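Local coordinates for carboxypeptidase 1 (Deinococcus radiodurans str. R1, PDB 5GIV), which probably removes amino acids one at a time from the C-terminus of peptides with broad specificity, as a zinc-dependent metallocarboxypeptidase of the M32 family, at residues G289-A292 / G293-E296; G417-Q420 / G421-I424; T332-E335 / M336-V340. All coordinates share one frame; numbering follows the deposited sequence.

Overall arrangement
All three contacts are first turns of helices, but they sit at very different depths. Contacts 1 and 2 lie near the centre of the molecule, their centres about 10 Å apart, and they touch: Glu296 packs on Tyr422, and Gly293 on Ile424, so the starts of helices 292-306 and 420-439 meet beside the zinc. Contact 3, on the short helix 333-339, is peripheral, its centre about 31 Å from that of contact 1 and about 30 Å from that of contact 2. Chemistry follows place: contact 1 joins a serine cap to metal binding, contact 2 is mostly aromatic and apolar packing, and contact 3 relies on a capping box and a salt bridge.

Contact 1: G289-A292 / G293-E296. With ZN (zinc ion), chain G.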
ATOM      1  N   GLY A 289      19.104  -5.863   9.120  1.00 22.12           N
ATOM      2  CA  GLY A 289      20.459  -6.039   8.622  1.00 22.18           C
ATOM      3  C   GLY A 289      21.466  -5.168   9.352  1.00 22.20           C
ATOM      4  O   GLY A 289      21.140  -4.104   9.882  1.00 22.17           O
ATOM      5  N   VAL A 290      22.721  -5.617   9.340  1.00 20.65           N
ATOM      6  CA  VAL A 290      23.752  -5.024  10.190  1.00 20.67           C
ATOM      7  C   VAL A 290      24.502  -3.867   9.519  1.00 20.72           C
ATOM      8  O   VAL A 290      24.987  -2.969  10.217  1.00 20.69           O
ATOM      9  CB  VAL A 290      24.737  -6.118  10.658  1.00 20.74           C
ATOM     10  CG1 VAL A 290      25.645  -6.559   9.513  1.00 20.86           C
ATOM     11  CG2 VAL A 290      25.561  -5.637  11.838  1.00 20.75           C
ATOM     12  N   SER A 291      24.605  -3.849   8.188  1.00 17.90           N
ATOM     13  CA  SER A 291      25.377  -2.808   7.511  1.00 17.96           C
ATOM     14  C   SER A 291      25.061  -2.824   6.018  1.00 18.00           C
ATOM     15  O   SER A 291      24.493  -3.783   5.490  1.00 18.00           O
ATOM     16  CB  SER A 291      26.879  -2.998   7.714  1.00 18.05           C
ATOM     17  OG  SER A 291      27.316  -4.173   7.054  1.00 18.14           O
ATOM     18  N   ALA A 292      25.453  -1.748   5.338  1.00 17.48           N
ATOM     19  CA  ALA A 292      25.225  -1.684   3.900  1.00 17.44           C
ATOM     20  C   ALA A 292      26.022  -2.755   3.176  1.00 17.41           C
ATOM     21  O   ALA A 292      25.507  -3.412   2.264  1.00 17.39           O
ATOM     22  CB  ALA A 292      25.586  -0.298   3.362  1.00 17.41           C
ATOM     23  N   GLY A 293      27.284  -2.941   3.564  1.00 19.46           N
ATOM     24  CA  GLY A 293      28.122  -3.914   2.879  1.00 19.57           C
ATOM     25  C   GLY A 293      27.633  -5.336   3.065  1.00 19.58           C
ATOM     26  O   GLY A 293      27.588  -6.117   2.112  1.00 19.66           O
ATOM     27  N   VAL A 294      27.245  -5.693   4.289  1.00 17.47           N
ATOM     28  CA  VAL A 294      26.721  -7.033   4.506  1.00 17.49           C
ATOM     29  C   VAL A 294      25.423  -7.214   3.731  1.00 17.47           C
ATOM     30  O   VAL A 294      25.198  -8.259   3.109  1.00 17.46           O
ATOM     31  CB  VAL A 294      26.530  -7.310   6.012  1.00 17.55           C
ATOM     32  CG1 VAL A 294      25.829  -8.643   6.216  1.00 17.58           C
ATOM     33  CG2 VAL A 294      27.858  -7.321   6.714  1.00 17.57           C
ATOM     34  N   HIS A 295      24.564  -6.191   3.724  1.00 17.46           N
ATOM     35  CA  HIS A 295      23.307  -6.305   2.989  1.00 17.45           C
ATOM     36  C   HIS A 295      23.558  -6.536   1.503  1.00 17.40           C
ATOM     37  O   HIS A 295      23.054  -7.501   0.915  1.00 17.40           O
ATOM     38  CB  HIS A 295      22.445  -5.062   3.206  1.00 17.46           C
ATOM     39  CG  HIS A 295      21.042  -5.385   3.601  1.00 17.48           C
ATOM     40  ND1 HIS A 295      20.191  -6.102   2.789  1.00 17.47           N
ATOM     41  CD2 HIS A 295      20.364  -5.155   4.751  1.00 17.53           C
ATOM     42  CE1 HIS A 295      19.040  -6.281   3.413  1.00 17.50           C
ATOM     43  NE2 HIS A 295      19.116  -5.710   4.603  1.00 17.54           N
ATOM     44  N   GLU A 296      24.372  -5.680   0.885  1.00 17.69           N
ATOM     45  CA  GLU A 296      24.684  -5.834  -0.528  1.00 17.77           C
ATOM     46  C   GLU A 296      25.468  -7.110  -0.813  1.00 17.89           C
ATOM     47  O   GLU A 296      25.502  -7.561  -1.962  1.00 17.96           O
ATOM     48  CB  GLU A 296      25.471  -4.627  -1.027  1.00 17.79           C
ATOM     49  CG  GLU A 296      25.674  -4.607  -2.530  1.00 17.85           C
ATOM     50  CD  GLU A 296      24.416  -4.207  -3.288  1.00 17.80           C
ATOM     51  OE1 GLU A 296      24.535  -3.857  -4.479  1.00 17.81           O
ATOM     52  OE2 GLU A 296      23.313  -4.245  -2.697  1.00 17.71           O
TER
HETATM   53 ZN    ZN G 601      21.417  -3.649  -3.588  1.00 24.45          ZN
HETATM   54  O   HOH W   1      22.277  -2.640  -5.140  1.00 20.36           O
HETATM   55  O   HOH W   2      19.344  -2.550  -4.135  1.00 19.08           O
HETATM   56  O   HOH W   3      20.693  -1.814  -2.149  1.00 18.63           O
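Ser291 starts helix 292-306 as its N-cap: its OG accepts the N-H of Val294 at 3.2 Å. Serine suits this place because its short side chain can fold back to a backbone N-H that has no carbonyl of an earlier turn to bind. OG stands between the backbone N and the carbonyl carbon (chi1 67°), which turns it toward the first turn. The backbone bonds follow: His295 N to Ser291 O, and Glu296 N to Ala292 O at 2.9 Å.

Apolar packing lines the face of this turn toward helix 472-480. Val290 CG1 meets Val294 CG2 at 3.6 Å, the two branched side chains crossing at a slant, and both also touch Leu475 of that helix. With no side chain, Gly289 lets the backbone run close beside the His295 ring, its CA 4.0 Å from His295 CD2. Both ring nitrogens of His295 are engaged, ND1 with His270 and NE2 with Glu274, a second-shell arrangement that probably helps to hold the zinc ligand His270 in place.

Metal binding occupies the far end. Glu296 leaves the helix with CG opposite its backbone N (chi1 -172°) and bends at the next bond, which brings OE2 to 2.2 Å from the zinc. Its other oxygen, OE1, accepts a hydrogen bond of 2.6 Å from water 1, itself a zinc ligand. With His266 and His270 completing the protein ligands, this is the HExxH zinc site of an M32 metallocarboxypeptidase, its third protein ligand supplied by a second helix.

Contact 2: G417-Q420 / G421-I424; sequences GSFQ and GYTI
Phe419 and Tyr422 bring their rings together rim to rim at the N-terminal turn of helix 420-439, a helix that borders the zinc site of this M32 fold. The planes stand 43° apart and neither ring covers the other's face; Phe419 CD1 reaches Tyr422 CE2 at 3.6 Å. In Tyr422, CG lies beside the backbone N, opposite the carbonyl carbon (chi1 -61°), and the ring is laid back along the preceding residues, with CD2 3.2 Å from Phe419 O. That carbonyl also accepts the N-H of Tyr422. The tyrosine suits a place between core and active site: its ring packs on Phe419 while its hydroxyl hydrogen-bonds His409.

Gln420 and Ile424, one turn apart, run side by side in the same direction, with Gln420 CG 3.9 Å from Ile424 CD1. The aliphatic part of the glutamine thus serves as an apolar neighbour, and a bend at its second torsion (-76°) returns the amide to the loop, where NE2 donates to Gly417 O. Water 4 shares that acceptor and ties it to the helix, donating to Gly417 O at 3.0 Å and accepting from Gly421 N at 2.9 Å.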
ATOM      1  N   GLY A 417      30.322   9.045   1.479  1.00 19.18           N
ATOM      2  CA  GLY A 417      30.043   7.695   1.935  1.00 19.16           C
ATOM      3  C   GLY A 417      28.816   7.055   1.334  1.00 19.10           C
ATOM      4  O   GLY A 417      28.283   6.112   1.911  1.00 19.07           O
ATOM      5  N   SER A 418      28.375   7.519   0.165  1.00 24.54           N
ATOM      6  CA  SER A 418      27.122   7.066  -0.431  1.00 24.49           C
ATOM      7  C   SER A 418      27.247   5.759  -1.192  1.00 24.52           C
ATOM      8  O   SER A 418      26.227   5.103  -1.426  1.00 24.50           O
ATOM      9  CB  SER A 418      26.584   8.116  -1.406  1.00 24.45           C
ATOM     10  OG  SER A 418      26.613   9.402  -0.830  1.00 24.45           O
ATOM     11  N   PHE A 419      28.456   5.372  -1.596  1.00 17.26           N
ATOM     12  CA  PHE A 419      28.620   4.312  -2.584  1.00 17.24           C
ATOM     13  C   PHE A 419      29.549   3.172  -2.187  1.00 17.24           C
ATOM     14  O   PHE A 419      29.446   2.102  -2.799  1.00 17.22           O
ATOM     15  CB  PHE A 419      29.124   4.900  -3.912  1.00 17.21           C
ATOM     16  CG  PHE A 419      28.124   5.789  -4.609  1.00 17.22           C
ATOM     17  CD1 PHE A 419      27.136   5.240  -5.427  1.00 17.22           C
ATOM     18  CD2 PHE A 419      28.165   7.166  -4.448  1.00 17.23           C
ATOM     19  CE1 PHE A 419      26.210   6.044  -6.062  1.00 17.23           C
ATOM     20  CE2 PHE A 419      27.245   7.986  -5.096  1.00 17.24           C
ATOM     21  CZ  PHE A 419      26.259   7.419  -5.898  1.00 17.25           C
ATOM     22  N   GLN A 420      30.471   3.350  -1.232  1.00 19.05           N
ATOM     23  CA  GLN A 420      31.438   2.276  -1.005  1.00 19.17           C
ATOM     24  C   GLN A 420      30.763   0.995  -0.525  1.00 19.14           C
ATOM     25  O   GLN A 420      31.308  -0.091  -0.734  1.00 19.25           O
ATOM     26  CB  GLN A 420      32.557   2.710  -0.043  1.00 19.23           C
ATOM     27  CG  GLN A 420      32.158   2.835   1.385  1.00 19.17           C
ATOM     28  CD  GLN A 420      31.371   4.078   1.615  1.00 19.07           C
ATOM     29  OE1 GLN A 420      31.421   5.014   0.811  1.00 19.07           O
ATOM     30  NE2 GLN A 420      30.610   4.099   2.696  1.00 18.99           N
ATOM     31  N   GLY A 421      29.587   1.096   0.097  1.00 20.77           N
ATOM     32  CA  GLY A 421      28.863  -0.103   0.488  1.00 20.75           C
ATOM     33  C   GLY A 421      28.581  -1.046  -0.671  1.00 20.80           C
ATOM     34  O   GLY A 421      28.572  -2.269  -0.494  1.00 20.85           O
ATOM     35  N   TYR A 422      28.340  -0.502  -1.870  1.00 19.47           N
ATOM     36  CA  TYR A 422      28.104  -1.364  -3.023  1.00 19.51           C
ATOM     37  C   TYR A 422      29.323  -2.229  -3.312  1.00 19.66           C
ATOM     38  O   TYR A 422      29.196  -3.422  -3.614  1.00 19.72           O
ATOM     39  CB  TYR A 422      27.750  -0.527  -4.253  1.00 19.47           C
ATOM     40  CG  TYR A 422      26.497   0.309  -4.101  1.00 19.36           C
ATOM     41  CD1 TYR A 422      25.245  -0.289  -4.020  1.00 19.34           C
ATOM     42  CD2 TYR A 422      26.564   1.694  -4.081  1.00 19.32           C
ATOM     43  CE1 TYR A 422      24.098   0.459  -3.895  1.00 19.25           C
ATOM     44  CE2 TYR A 422      25.422   2.457  -3.953  1.00 19.23           C
ATOM     45  CZ  TYR A 422      24.187   1.836  -3.861  1.00 19.21           C
ATOM     46  OH  TYR A 422      23.038   2.591  -3.730  1.00 19.15           O
ATOM     47  N   THR A 423      30.521  -1.648  -3.223  1.00 17.21           N
ATOM     48  CA  THR A 423      31.728  -2.416  -3.504  1.00 17.20           C
ATOM     49  C   THR A 423      32.066  -3.344  -2.350  1.00 17.23           C
ATOM     50  O   THR A 423      32.509  -4.478  -2.563  1.00 17.23           O
ATOM     51  CB  THR A 423      32.892  -1.477  -3.806  1.00 17.19           C
ATOM     52  OG1 THR A 423      32.696  -0.887  -5.095  1.00 17.16           O
ATOM     53  CG2 THR A 423      34.221  -2.227  -3.786  1.00 17.19           C
ATOM     54  N   ILE A 424      31.845  -2.880  -1.127  1.00 17.98           N
ATOM     55  CA  ILE A 424      32.000  -3.749   0.027  1.00 18.02           C
ATOM     56  C   ILE A 424      31.102  -4.969  -0.111  1.00 18.00           C
ATOM     57  O   ILE A 424      31.514  -6.093   0.180  1.00 18.10           O
ATOM     58  CB  ILE A 424      31.727  -2.947   1.317  1.00 17.89           C
ATOM     59  CG1 ILE A 424      32.723  -1.791   1.417  1.00 17.93           C
ATOM     60  CG2 ILE A 424      31.791  -3.843   2.544  1.00 17.90           C
ATOM     61  CD1 ILE A 424      32.445  -0.850   2.562  1.00 17.85           C
TER
HETATM   62  O   HOH W   4      27.891   3.241   1.160  1.00 21.94           O

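Contact 3: T332-E335 / M336-V340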
ATOM      1  N   THR A 332      22.007 -22.518 -27.207  1.00 20.23           N
ATOM      2  CA  THR A 332      22.282 -23.590 -26.267  1.00 20.34           C
ATOM      3  C   THR A 332      22.180 -23.083 -24.834  1.00 20.48           C
ATOM      4  O   THR A 332      22.122 -21.880 -24.564  1.00 20.48           O
ATOM      5  CB  THR A 332      23.671 -24.178 -26.500  1.00 20.34           C
ATOM      6  OG1 THR A 332      24.660 -23.224 -26.098  1.00 20.41           O
ATOM      7  CG2 THR A 332      23.878 -24.543 -27.977  1.00 20.16           C
ATOM      8  N   GLU A 333      22.116 -24.030 -23.905  1.00 30.43           N
ATOM      9  CA  GLU A 333      22.198 -23.667 -22.503  1.00 30.57           C
ATOM     10  C   GLU A 333      23.509 -22.946 -22.202  1.00 30.62           C
ATOM     11  O   GLU A 333      23.529 -21.964 -21.455  1.00 30.66           O
ATOM     12  CB  GLU A 333      22.038 -24.918 -21.645  1.00 30.68           C
ATOM     13  CG  GLU A 333      22.475 -24.737 -20.227  1.00 30.83           C
ATOM     14  CD  GLU A 333      22.501 -26.038 -19.469  1.00 30.95           C
ATOM     15  OE1 GLU A 333      21.558 -26.847 -19.633  1.00 30.92           O
ATOM     16  OE2 GLU A 333      23.482 -26.255 -18.733  1.00 31.07           O
ATOM     17  N   GLU A 334      24.616 -23.411 -22.785  1.00 32.07           N
ATOM     18  CA  GLU A 334      25.904 -22.762 -22.550  1.00 32.14           C
ATOM     19  C   GLU A 334      25.913 -21.329 -23.078  1.00 32.03           C
ATOM     20  O   GLU A 334      26.591 -20.463 -22.515  1.00 32.08           O
ATOM     21  CB  GLU A 334      27.031 -23.593 -23.178  1.00 32.18           C
ATOM     22  CG  GLU A 334      28.441 -22.980 -23.126  1.00 32.27           C
ATOM     23  CD  GLU A 334      29.046 -22.898 -21.713  1.00 32.49           C
ATOM     24  OE1 GLU A 334      30.136 -22.290 -21.566  1.00 32.58           O
ATOM     25  OE2 GLU A 334      28.450 -23.445 -20.749  1.00 32.59           O
ATOM     26  N   GLU A 335      25.194 -21.063 -24.169  1.00 20.35           N
ATOM     27  CA  GLU A 335      25.189 -19.711 -24.708  1.00 20.26           C
ATOM     28  C   GLU A 335      24.420 -18.754 -23.801  1.00 20.27           C
ATOM     29  O   GLU A 335      24.824 -17.603 -23.619  1.00 20.26           O
ATOM     30  CB  GLU A 335      24.618 -19.719 -26.123  1.00 20.10           C
ATOM     31  CG  GLU A 335      25.585 -20.311 -27.127  1.00 20.05           C
ATOM     32  CD  GLU A 335      25.017 -20.394 -28.519  1.00 19.88           C
ATOM     33  OE1 GLU A 335      23.893 -20.905 -28.677  1.00 19.84           O
ATOM     34  OE2 GLU A 335      25.717 -19.976 -29.457  1.00 19.80           O
ATOM     35  N   MET A 336      23.331 -19.223 -23.194  1.00 22.54           N
ATOM     36  CA  MET A 336      22.605 -18.385 -22.254  1.00 22.56           C
ATOM     37  C   MET A 336      23.458 -18.077 -21.030  1.00 22.67           C
ATOM     38  O   MET A 336      23.428 -16.951 -20.516  1.00 22.64           O
ATOM     39  CB  MET A 336      21.293 -19.056 -21.856  1.00 22.58           C
ATOM     40  CG  MET A 336      20.481 -18.258 -20.855  1.00 22.56           C
ATOM     41  SD  MET A 336      19.945 -16.674 -21.529  1.00 22.45           S
ATOM     42  CE  MET A 336      18.964 -17.223 -22.900  1.00 22.38           C
ATOM     43  N   TYR A 337      24.242 -19.057 -20.559  1.00 21.23           N
ATOM     44  CA  TYR A 337      25.149 -18.793 -19.446  1.00 21.32           C
ATOM     45  C   TYR A 337      26.201 -17.754 -19.816  1.00 21.32           C
ATOM     46  O   TYR A 337      26.536 -16.885 -19.001  1.00 21.34           O
ATOM     47  CB  TYR A 337      25.822 -20.084 -18.979  1.00 21.45           C
ATOM     48  CG  TYR A 337      27.093 -19.840 -18.192  1.00 21.58           C
ATOM     49  CD1 TYR A 337      27.053 -19.378 -16.890  1.00 21.63           C
ATOM     50  CD2 TYR A 337      28.339 -20.063 -18.770  1.00 21.65           C
ATOM     51  CE1 TYR A 337      28.216 -19.145 -16.178  1.00 21.75           C
ATOM     52  CE2 TYR A 337      29.508 -19.840 -18.068  1.00 21.77           C
ATOM     53  CZ  TYR A 337      29.444 -19.383 -16.776  1.00 21.83           C
ATOM     54  OH  TYR A 337      30.612 -19.161 -16.083  1.00 21.98           O
ATOM     55  N   ARG A 338      26.747 -17.826 -21.026  1.00 27.23           N
ATOM     56  CA  ARG A 338      27.761 -16.844 -21.391  1.00 27.24           C
ATOM     57  C   ARG A 338      27.149 -15.466 -21.602  1.00 27.10           C
ATOM     58  O   ARG A 338      27.789 -14.454 -21.300  1.00 27.09           O
ATOM     59  CB  ARG A 338      28.511 -17.289 -22.643  1.00 27.23           C
ATOM     60  CG  ARG A 338      29.154 -18.653 -22.515  1.00 27.36           C
ATOM     61  CD  ARG A 338      29.677 -19.135 -23.862  1.00 27.30           C
ATOM     62  NE  ARG A 338      31.115 -18.932 -23.983  1.00 27.38           N
ATOM     63  CZ  ARG A 338      32.015 -19.852 -23.654  1.00 27.53           C
ATOM     64  NH1 ARG A 338      31.612 -21.037 -23.199  1.00 27.60           N
ATOM     65  NH2 ARG A 338      33.313 -19.596 -23.784  1.00 27.61           N
ATOM     66  N   ALA A 339      25.913 -15.407 -22.098  1.00 21.16           N
ATOM     67  CA  ALA A 339      25.314 -14.127 -22.441  1.00 21.05           C
ATOM     68  C   ALA A 339      25.003 -13.276 -21.218  1.00 21.05           C
ATOM     69  O   ALA A 339      24.942 -12.046 -21.334  1.00 20.99           O
ATOM     70  CB  ALA A 339      24.044 -14.352 -23.253  1.00 20.96           C
ATOM     71  N   VAL A 340      24.815 -13.891 -20.045  1.00 17.18           N
ATOM     72  CA  VAL A 340      24.545 -13.130 -18.831  1.00 17.18           C
ATOM     73  C   VAL A 340      25.827 -12.656 -18.167  1.00 17.16           C
ATOM     74  O   VAL A 340      25.769 -12.092 -17.066  1.00 17.15           O
ATOM     75  CB  VAL A 340      23.700 -13.925 -17.808  1.00 17.19           C
ATOM     76  CG1 VAL A 340      22.448 -14.524 -18.463  1.00 17.21           C
ATOM     77  CG2 VAL A 340      24.534 -14.971 -17.082  1.00 17.18           C
TER
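Glu334 and Arg338, one turn apart on the short helix 333-339, form an i to i+4 salt bridge that starts inside the N-terminal capping box of Thr332 and Glu335. Such a pair suits a helix near the protein surface, since long charged side chains on successive turns can meet above the backbone.

From its CB, Glu334 sets out with CG opposite the backbone N (chi1 175°). CG lies 3.7 Å from Arg338 NH1, at the edge of the guanidinium and in its plane. A bend at the next bond (chi2 69°) then carries the carboxylate over toward the following turn, where CD comes 4.1 Å from Tyr337 CD2. The two oxygens part company at the tip. OE2 lies obliquely to the Tyr337 ring, 3.9 Å from CD2, with the carboxylate and ring planes turned 43° apart. OE1 meets Arg338 NH1 near the guanidinium plane in the salt bridge; the N-H points poorly at it, so the hydrogen bond within that bridge is weak. Arg310 of helix 310-323 makes a second salt bridge to OE1, and two positive partners probably help to keep this carboxylate ionised.

Arg338 reaches its partner by laying its own chain over the backbone, its CG 3.1 Å from Glu334 O. Tyr337 and Arg338 both touch Leu500 of helix 487-501, while Met336 leads inward to Trp320 and Phe200, where a flexible apolar chain fits. In the capping box, threonine and glutamate each supply an acceptor for the other's backbone: Glu335 N donates to Thr332 OG1 at 2.9 Å, and Thr332 N donates to the anti lone pair of Glu335 OE1, also at 2.9 Å.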